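Local coordinates for ectonucleoside triphosphate diphosphohydrolase 4 (Homo sapiens, PDB 6WG5), which belongs to the GDA1/CD39 family of nucleoside phosphatases, whose members share the two-lobed fold of the actin-like ATPase clan, at residues Y178-I183 with K217-I222; N184-R189 with L470-K475. All blocks are in the same frame, centred on the assembly; numbering follows the deposited sequence.

Both contacts use helix 172-186. Following the chain, residues 178-183 come first and 184-189 follow directly at the end of the same helix. Contact 1 closes a loop of 33 residues, which contains strand 200-203 and most of strand 214-217, when 217-222 returns to the helix. Contact 2 closes a much longer loop of 280 residues, ending in the loop between strand 466-468 and helix 479-487. Their segments alternate, so the two loops cross. Their centres are about 9 Å apart. They also meet directly, through probable hydrogen bonds from Ala-220 N to Asn-184 OD1 and from Lys-217 NZ to Gly-188 O. Together they tie one helix to strand 221-225 and to the loop after strand 466-468.

Contact 1 (Y178-I183 with K217-I222); sequences YAWIGI and KRTAGI
Packing of a helix on a mixed sheet, in a lobe of the actin-like fold, brings Ala-179, Trp-180 and Ile-183 of helix 172-186 against Thr-219 to Ile-222. This is where the chain runs into strand 221-225. Trp-180 buries more surface than any other helix residue here. Its CG is anti to the backbone N (chi1 180°), and the indole extends from there to Thr-219. The two side chains cross at about a right angle. Thr-219 OG1 lies at the ring edge, in plane, 3.4 Å from Trp-180 CZ2. The methyl Thr-219 CG2 is 3.8 Å from Trp-180 CH2. A water bridges the same pair. It accepts from Trp-180 NE1 at 3.1 Å, in the plane of the indole, and donates to Thr-219 OG1 at 2.7 Å. The indole N-H is thus satisfied in a buried place, and the bridge ties the ring to the loop. Thr-219 OG1 is also hydrogen-bonded to Glu-235 OE1.

The apolar part centres on Ile-222. Its CG1 sits between the backbone N and the carbonyl carbon (chi1 50°). The CD1 methyl at the end of that branch reaches the helix backbone, 3.7 Å from Trp-180 N. It also meets Ala-179 CB at 4.1 Å. The other branch, Ile-222 CG2, packs on Ile-183 CG2 at 3.7 Å and also touches Ile-183 CD1. The two isoleucines slide past each other in opposite directions.

Tyr-382 and Phe-384 of strand 381-385 touch Ile-183, and Phe-384 also touches Ile-222. Ile-222 meets Ala-233 of strand 229-235 as well. Helix 479-487 covers another part of the helix, with Trp-479 on Tyr-178 and Ala-179, so helix 172-186 lies between this sheet and that helix.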
loop_
_atom_site.group_PDB
_atom_site.type_symbol
_atom_site.label_atom_id
_atom_site.label_comp_id
_atom_site.label_asym_id
_atom_site.label_seq_id
_atom_site.Cartn_x
_atom_site.Cartn_y
_atom_site.Cartn_z
ATOM N N TYR A 178 8.001 -2.889 -0.093
ATOM C CA TYR A 178 7.575 -4.163 -0.664
ATOM C C TYR A 178 6.347 -3.989 -1.550
ATOM O O TYR A 178 6.263 -4.585 -2.630
ATOM C CB TYR A 178 7.287 -5.170 0.452
ATOM C CG TYR A 178 8.511 -5.662 1.202
ATOM C CD1 TYR A 178 9.753 -5.738 0.585
ATOM C CD2 TYR A 178 8.416 -6.063 2.529
ATOM C CE1 TYR A 178 10.865 -6.193 1.268
ATOM C CE2 TYR A 178 9.522 -6.519 3.218
ATOM C CZ TYR A 178 10.743 -6.583 2.583
ATOM O OH TYR A 178 11.848 -7.036 3.267
ATOM N N ALA A 179 5.381 -3.181 -1.113
ATOM C CA ALA A 179 4.203 -2.942 -1.940
ATOM C C ALA A 179 4.576 -2.198 -3.216
ATOM O O ALA A 179 4.027 -2.475 -4.288
ATOM C CB ALA A 179 3.153 -2.163 -1.150
ATOM N N TRP A 180 5.511 -1.250 -3.120
ATOM C CA TRP A 180 5.952 -0.526 -4.305
ATOM C C TRP A 180 6.652 -1.460 -5.286
ATOM O O TRP A 180 6.458 -1.351 -6.503
ATOM C CB TRP A 180 6.872 0.624 -3.894
ATOM C CG TRP A 180 7.388 1.428 -5.042
ATOM C CD1 TRP A 180 6.810 2.532 -5.596
ATOM C CD2 TRP A 180 8.596 1.197 -5.776
ATOM N NE1 TRP A 180 7.583 3.002 -6.632
ATOM C CE2 TRP A 180 8.685 2.198 -6.762
ATOM C CE3 TRP A 180 9.611 0.238 -5.693
ATOM C CZ2 TRP A 180 9.745 2.269 -7.660
ATOM C CZ3 TRP A 180 10.664 0.308 -6.587
ATOM C CH2 TRP A 180 10.723 1.315 -7.558
ATOM N N ILE A 181 7.464 -2.389 -4.774
ATOM C CA ILE A 181 8.107 -3.378 -5.636
ATOM C C ILE A 181 7.059 -4.270 -6.287
ATOM O O ILE A 181 7.158 -4.611 -7.473
ATOM C CB ILE A 181 9.129 -4.204 -4.832
ATOM C CG1 ILE A 181 10.305 -3.327 -4.396
ATOM C CG2 ILE A 181 9.637 -5.394 -5.652
ATOM C CD1 ILE A 181 11.237 -3.999 -3.403
ATOM N N GLY A 182 6.039 -4.663 -5.523
ATOM C CA GLY A 182 5.044 -5.582 -6.049
ATOM C C GLY A 182 4.331 -5.036 -7.271
ATOM O O GLY A 182 4.196 -5.725 -8.285
ATOM N N ILE A 183 3.864 -3.789 -7.192
ATOM C CA ILE A 183 3.081 -3.235 -8.293
ATOM C C ILE A 183 3.960 -3.022 -9.518
ATOM O O ILE A 183 3.570 -3.359 -10.642
ATOM C CB ILE A 183 2.381 -1.932 -7.860
ATOM C CG1 ILE A 183 1.440 -1.458 -8.969
ATOM C CG2 ILE A 183 3.399 -0.843 -7.517
ATOM C CD1 ILE A 183 0.653 -0.208 -8.632
ATOM N N LYS A 217 13.275 2.348 -17.435
ATOM C CA LYS A 217 11.826 2.500 -17.372
ATOM C C LYS A 217 11.416 3.325 -16.160
ATOM O O LYS A 217 11.895 3.099 -15.045
ATOM C CB LYS A 217 11.147 1.133 -17.300
ATOM C CG LYS A 217 11.002 0.408 -18.618
ATOM C CD LYS A 217 10.115 -0.813 -18.439
ATOM C CE LYS A 217 10.005 -1.635 -19.707
ATOM N NZ LYS A 217 9.140 -2.831 -19.497
ATOM N N ARG A 218 10.512 4.274 -16.385
ATOM C CA ARG A 218 9.881 4.987 -15.285
ATOM C C ARG A 218 9.042 4.027 -14.453
ATOM O O ARG A 218 8.416 3.106 -14.985
ATOM C CB ARG A 218 9.005 6.111 -15.834
ATOM C CG ARG A 218 8.407 7.018 -14.781
ATOM C CD ARG A 218 7.577 8.107 -15.433
ATOM N NE ARG A 218 6.380 7.571 -16.073
ATOM C CZ ARG A 218 5.586 8.269 -16.879
ATOM N NH1 ARG A 218 5.855 9.539 -17.155
ATOM N NH2 ARG A 218 4.519 7.695 -17.415
ATOM N N THR A 219 9.033 4.240 -13.140
ATOM C CA THR A 219 8.221 3.442 -12.233
ATOM C C THR A 219 6.929 4.176 -11.889
ATOM O O THR A 219 6.760 5.365 -12.169
ATOM C CB THR A 219 8.994 3.111 -10.952
ATOM O OG1 THR A 219 9.438 4.321 -10.325
ATOM C CG2 THR A 219 10.189 2.219 -11.257
ATOM N N ALA A 220 6.012 3.443 -11.262
ATOM C CA ALA A 220 4.711 3.966 -10.867
ATOM C C ALA A 220 4.665 4.089 -9.350
ATOM O O ALA A 220 4.912 3.111 -8.636
ATOM C CB ALA A 220 3.583 3.061 -11.364
ATOM N N GLY A 221 4.351 5.290 -8.861
ATOM C CA GLY A 221 4.142 5.486 -7.444
ATOM C C GLY A 221 2.797 4.952 -7.003
ATOM O O GLY A 221 1.921 4.644 -7.812
ATOM N N ILE A 222 2.633 4.835 -5.688
ATOM C CA ILE A 222 1.399 4.323 -5.105
ATOM C C ILE A 222 0.899 5.313 -4.064
ATOM O O ILE A 222 1.668 5.783 -3.218
ATOM C CB ILE A 222 1.585 2.921 -4.491
ATOM C CG1 ILE A 222 2.798 2.884 -3.567
ATOM C CG2 ILE A 222 1.732 1.888 -5.600
ATOM C CD1 ILE A 222 3.018 1.538 -2.882
HETATM O O HOH W 1 7.734 5.471 -8.541
#

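Contact 2 (N184-R189 with L470-K475)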
loop_
_atom_site.group_PDB
_atom_site.type_symbol
_atom_site.label_atom_id
_atom_site.label_comp_id
_atom_site.label_asym_id
_atom_site.label_seq_id
_atom_site.Cartn_x
_atom_site.Cartn_y
_atom_site.Cartn_z
ATOM N N ASN A 184 5.159 -2.469 -9.329
ATOM C CA ASN A 184 6.027 -2.203 -10.469
ATOM C C ASN A 184 6.507 -3.493 -11.113
ATOM O O ASN A 184 6.774 -3.521 -12.320
ATOM C CB ASN A 184 7.215 -1.347 -10.039
ATOM C CG ASN A 184 6.847 0.110 -9.885
ATOM O OD1 ASN A 184 6.808 0.855 -10.864
ATOM N ND2 ASN A 184 6.564 0.525 -8.653
ATOM N N PHE A 185 6.619 -4.567 -10.336
ATOM C CA PHE A 185 7.028 -5.844 -10.906
ATOM C C PHE A 185 5.977 -6.368 -11.876
ATOM O O PHE A 185 6.288 -6.688 -13.029
ATOM C CB PHE A 185 7.290 -6.852 -9.792
ATOM C CG PHE A 185 7.763 -8.180 -10.288
ATOM C CD1 PHE A 185 9.021 -8.314 -10.846
ATOM C CD2 PHE A 185 6.950 -9.296 -10.200
ATOM C CE1 PHE A 185 9.463 -9.534 -11.306
ATOM C CE2 PHE A 185 7.386 -10.520 -10.658
ATOM C CZ PHE A 185 8.646 -10.641 -11.213
ATOM N N VAL A 186 4.721 -6.459 -11.430
ATOM C CA VAL A 186 3.666 -6.961 -12.307
ATOM C C VAL A 186 3.478 -6.036 -13.500
ATOM O O VAL A 186 3.132 -6.490 -14.597
ATOM C CB VAL A 186 2.347 -7.148 -11.525
ATOM C CG1 VAL A 186 2.523 -8.180 -10.423
ATOM C CG2 VAL A 186 1.859 -5.826 -10.948
ATOM N N LEU A 187 3.701 -4.734 -13.314
ATOM C CA LEU A 187 3.631 -3.795 -14.427
ATOM C C LEU A 187 4.833 -3.894 -15.356
ATOM O O LEU A 187 4.849 -3.217 -16.390
ATOM C CB LEU A 187 3.509 -2.364 -13.899
ATOM C CG LEU A 187 2.205 -2.001 -13.181
ATOM C CD1 LEU A 187 2.244 -0.551 -12.731
ATOM C CD2 LEU A 187 0.992 -2.242 -14.064
ATOM N N GLY A 188 5.833 -4.706 -15.016
ATOM C CA GLY A 188 6.972 -4.906 -15.888
ATOM C C GLY A 188 8.005 -3.806 -15.862
ATOM O O GLY A 188 8.832 -3.730 -16.777
ATOM N N ARG A 189 7.997 -2.955 -14.839
ATOM C CA ARG A 189 8.900 -1.811 -14.797
ATOM C C ARG A 189 10.326 -2.189 -14.428
ATOM O O ARG A 189 11.220 -1.344 -14.546
ATOM C CB ARG A 189 8.370 -0.771 -13.808
ATOM C CG ARG A 189 6.929 -0.358 -14.077
ATOM C CD ARG A 189 6.747 0.147 -15.502
ATOM N NE ARG A 189 5.352 0.446 -15.802
ATOM C CZ ARG A 189 4.769 1.622 -15.591
ATOM N NH1 ARG A 189 5.455 2.627 -15.068
ATOM N NH2 ARG A 189 3.492 1.789 -15.902
ATOM N N LEU A 470 -8.644 -0.607 -7.869
ATOM C CA LEU A 470 -8.704 -1.574 -6.784
ATOM C C LEU A 470 -7.695 -2.697 -6.955
ATOM O O LEU A 470 -7.218 -3.249 -5.957
ATOM C CB LEU A 470 -10.115 -2.167 -6.688
ATOM C CG LEU A 470 -10.659 -2.496 -5.296
ATOM C CD1 LEU A 470 -10.640 -1.280 -4.371
ATOM C CD2 LEU A 470 -12.073 -3.038 -5.422
ATOM N N GLN A 471 -7.352 -3.030 -8.195
ATOM C CA GLN A 471 -6.397 -4.088 -8.479
ATOM C C GLN A 471 -5.662 -3.745 -9.767
ATOM O O GLN A 471 -6.021 -2.807 -10.484
ATOM C CB GLN A 471 -7.096 -5.448 -8.575
ATOM C CG GLN A 471 -8.349 -5.457 -9.432
ATOM C CD GLN A 471 -9.148 -6.735 -9.274
ATOM O OE1 GLN A 471 -9.059 -7.413 -8.249
ATOM N NE2 GLN A 471 -9.934 -7.074 -10.291
ATOM N N VAL A 472 -4.612 -4.512 -10.047
ATOM C CA VAL A 472 -3.777 -4.318 -11.226
ATOM C C VAL A 472 -3.758 -5.622 -12.009
ATOM O O VAL A 472 -3.506 -6.689 -11.439
ATOM C CB VAL A 472 -2.350 -3.883 -10.848
ATOM C CG1 VAL A 472 -1.531 -3.599 -12.097
ATOM C CG2 VAL A 472 -2.394 -2.658 -9.954
ATOM N N TYR A 473 -4.018 -5.532 -13.311
ATOM C CA TYR A 473 -4.150 -6.719 -14.155
ATOM C C TYR A 473 -5.091 -7.730 -13.507
ATOM O O TYR A 473 -4.843 -8.939 -13.504
ATOM C CB TYR A 473 -2.778 -7.332 -14.451
ATOM C CG TYR A 473 -1.874 -6.430 -15.271
ATOM C CD1 TYR A 473 -2.403 -5.504 -16.162
ATOM C CD2 TYR A 473 -0.493 -6.500 -15.150
ATOM C CE1 TYR A 473 -1.587 -4.678 -16.909
ATOM C CE2 TYR A 473 0.333 -5.676 -15.897
ATOM C CZ TYR A 473 -0.221 -4.766 -16.774
ATOM O OH TYR A 473 0.587 -3.940 -17.522
ATOM N N ASP A 474 -6.183 -7.215 -12.940
ATOM C CA ASP A 474 -7.262 -8.031 -12.385
ATOM C C ASP A 474 -6.791 -8.884 -11.211
ATOM O O ASP A 474 -7.337 -9.960 -10.956
ATOM C CB ASP A 474 -7.900 -8.911 -13.465
ATOM C CG ASP A 474 -8.627 -8.099 -14.521
ATOM O OD1 ASP A 474 -9.724 -7.583 -14.220
ATOM O OD2 ASP A 474 -8.104 -7.976 -15.651
ATOM N N LYS A 475 -5.786 -8.408 -10.478
ATOM C CA LYS A 475 -5.300 -9.094 -9.290
ATOM C C LYS A 475 -4.908 -8.069 -8.237
ATOM O O LYS A 475 -4.371 -7.006 -8.563
ATOM C CB LYS A 475 -4.102 -9.998 -9.607
ATOM C CG LYS A 475 -4.432 -11.165 -10.524
ATOM C CD LYS A 475 -3.241 -12.094 -10.696
ATOM C CE LYS A 475 -3.525 -13.182 -11.721
ATOM N NZ LYS A 475 -2.332 -14.037 -11.979
#
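Val-472 is the first residue of 470-475 to touch the end of helix 172-186. Its CG1 is anti to the backbone N (chi1 -176°) and lies 3.5 Å from Leu-187 CD2. The two side chains cross at about a right angle. The same methyl reaches Val-186 CG2 at 4.2 Å. It also lies over one face of the Tyr-473 ring, offset toward the rim.

Tyr-473 comes next and presents its ring edge to the helix. Its CE2 is 3.2 Å from Val-186 O, which lies in the ring plane. That carbonyl is hydrogen-bonded to Arg-22 NE. Leu-187 CD2 meets the far end of the ring, 3.9 Å from Tyr-473 CZ.

Tyr-473 and Asp-474 are the central residues of a type I' turn, both with positive phi. Lys-475 closes it: Lys-475 N donates to Val-472 O at 3.0 Å, and Val-472 N donates to Lys-475 O. Across the contact, the helix ends in a Schellman motif at Gly-188 (phi 79°).

The turn lies in the loop that joins strand 466-468 to helix 479-487. Leu-481 of that helix packs on Val-186, while Arg-26 of helix 18-28 touches Tyr-473.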